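PDB 3E9N: putative short-chain dehydrogenase/reductase from Corynebacterium glutamicum, which probably works as an NAD(P)-dependent oxidoreductase of the short-chain dehydrogenase/reductase family, perhaps an acetoacetyl-CoA reductase, though its function is unproven. Local coordinates for residues A157-F160 and R161-E164. Sequence-based numbering, arbitrary orientation.
Sequences ADAF and RKEE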
loop_
_atom_site.group_PDB
_atom_site.type_symbol
_atom_site.label_atom_id
_atom_site.label_comp_id
_atom_site.label_asym_id
_atom_site.label_seq_id
_atom_site.Cartn_x
_atom_site.Cartn_y
_atom_site.Cartn_z
ATOM N N ALA A 157 7.662 -5.684 -10.930
ATOM C CA ALA A 157 8.866 -4.930 -10.639
ATOM C C ALA A 157 9.503 -5.311 -9.300
ATOM O O ALA A 157 10.711 -5.567 -9.242
ATOM C CB ALA A 157 8.574 -3.472 -10.660
ATOM N N ASP A 158 8.689 -5.316 -8.238
ATOM C CA ASP A 158 9.138 -5.656 -6.884
ATOM C C ASP A 158 9.680 -7.061 -6.734
ATOM O O ASP A 158 10.617 -7.265 -5.976
ATOM C CB ASP A 158 8.018 -5.394 -5.825
ATOM C CG ASP A 158 7.657 -3.881 -5.692
ATOM O OD1 ASP A 158 8.518 -3.031 -6.034
ATOM O OD2 ASP A 158 6.518 -3.519 -5.289
ATOM N N ALA A 159 9.084 -8.045 -7.400
ATOM C CA ALA A 159 9.547 -9.451 -7.205
ATOM C C ALA A 159 10.824 -9.706 -8.024
ATOM O O ALA A 159 11.711 -10.478 -7.626
ATOM C CB ALA A 159 8.508 -10.433 -7.591
ATOM N N PHE A 160 10.884 -9.040 -9.164
ATOM C CA PHE A 160 12.049 -9.051 -10.027
ATOM C C PHE A 160 13.250 -8.445 -9.288
ATOM O O PHE A 160 14.354 -9.043 -9.246
ATOM C CB PHE A 160 11.738 -8.251 -11.304
ATOM C CG PHE A 160 12.809 -8.337 -12.340
ATOM C CD1 PHE A 160 13.073 -9.534 -12.975
ATOM C CD2 PHE A 160 13.569 -7.219 -12.674
ATOM C CE1 PHE A 160 14.082 -9.611 -13.937
ATOM C CE2 PHE A 160 14.574 -7.288 -13.645
ATOM C CZ PHE A 160 14.834 -8.469 -14.285
ATOM N N ARG A 161 13.038 -7.248 -8.732
ATOM C CA ARG A 161 14.044 -6.600 -7.880
ATOM C C ARG A 161 14.605 -7.547 -6.847
ATOM O O ARG A 161 15.817 -7.638 -6.725
ATOM C CB ARG A 161 13.500 -5.315 -7.202
ATOM C CG ARG A 161 14.500 -4.642 -6.244
ATOM C CD ARG A 161 13.924 -3.436 -5.567
ATOM N NE ARG A 161 13.417 -2.476 -6.543
ATOM C CZ ARG A 161 12.120 -2.267 -6.751
ATOM N NH1 ARG A 161 11.217 -2.952 -6.025
ATOM N NH2 ARG A 161 11.723 -1.351 -7.638
ATOM N N LYS A 162 13.739 -8.271 -6.139
ATOM C CA LYS A 162 14.204 -9.197 -5.083
ATOM C C LYS A 162 14.927 -10.382 -5.680
ATOM O O LYS A 162 15.907 -10.851 -5.117
ATOM C CB LYS A 162 13.058 -9.748 -4.217
ATOM C CG LYS A 162 12.178 -8.718 -3.477
ATOM C CD LYS A 162 10.814 -9.373 -3.032
ATOM C CE LYS A 162 9.915 -9.758 -4.274
ATOM N NZ LYS A 162 8.417 -9.996 -4.039
ATOM N N GLU A 163 14.430 -10.894 -6.802
ATOM C CA GLU A 163 15.136 -11.945 -7.501
ATOM C C GLU A 163 16.551 -11.535 -7.942
ATOM O O GLU A 163 17.447 -12.363 -7.962
ATOM C CB GLU A 163 14.349 -12.398 -8.723
ATOM C CG GLU A 163 13.372 -13.526 -8.470
ATOM C CD GLU A 163 12.687 -14.000 -9.745
ATOM O OE1 GLU A 163 12.838 -13.344 -10.803
ATOM O OE2 GLU A 163 11.976 -15.034 -9.704
ATOM N N GLU A 164 16.758 -10.268 -8.321
ATOM C CA GLU A 164 18.020 -9.929 -8.989
ATOM C C GLU A 164 18.987 -9.030 -8.233
ATOM O O GLU A 164 20.069 -8.751 -8.761
ATOM C CB GLU A 164 17.750 -9.344 -10.372
ATOM C CG GLU A 164 17.054 -10.342 -11.302
ATOM C CD GLU A 164 17.933 -11.544 -11.599
ATOM O OE1 GLU A 164 19.182 -11.394 -11.613
ATOM O OE2 GLU A 164 17.384 -12.638 -11.819
HETATM O O HOH W 1 8.984 -0.453 -7.583
#
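D158 and R161 form a salt bridge within one helix, three residues apart, on the last two turns of helix 144-164. R161 NH1 reaches D158 OD1 at 2.7 Å in a fairly straight bond. OD1 lies in the guanidinium plane, whereas NH1 meets OD1 on the anti side, somewhat out of the carboxylate plane, the two flat groups being turned 48° apart. A water closes the ring at the guanidinium edge, donating to OD1 and accepting from R161 NH2 at 2.9 Å. The bend in the arginine chain at chi3 (-55°) folds the guanidinium back along the helix toward D158. R161 NE bonds to the carbonyl of V171 and D158 OD2 pairs with R154, so both charged groups have a second partner.

The backbone here carries the usual i to i+4 bonds, from R161 N to A157 O at 2.9 Å and from E163 N to A159 O at 2.9 Å. The fold is the Rossmann type of the short-chain dehydrogenases, and the helix packs on its parallel sheet: A157 rests on Y130 and T173, while F160 fits between V128, Y130 and V171 on the sheet and S114 and L118 of helix 95-124. CG of E164 sits over one face of the F160 ring in a CH-pi contact, 4.3 Å from the centroid. A bend at chi2 (-65°) turns the carboxylate away from that ring face, and its oxygens bond to N167 and pair with R122. A159 packs on A147 of the second subunit, and F160 also meets T144 of that neighbouring chain.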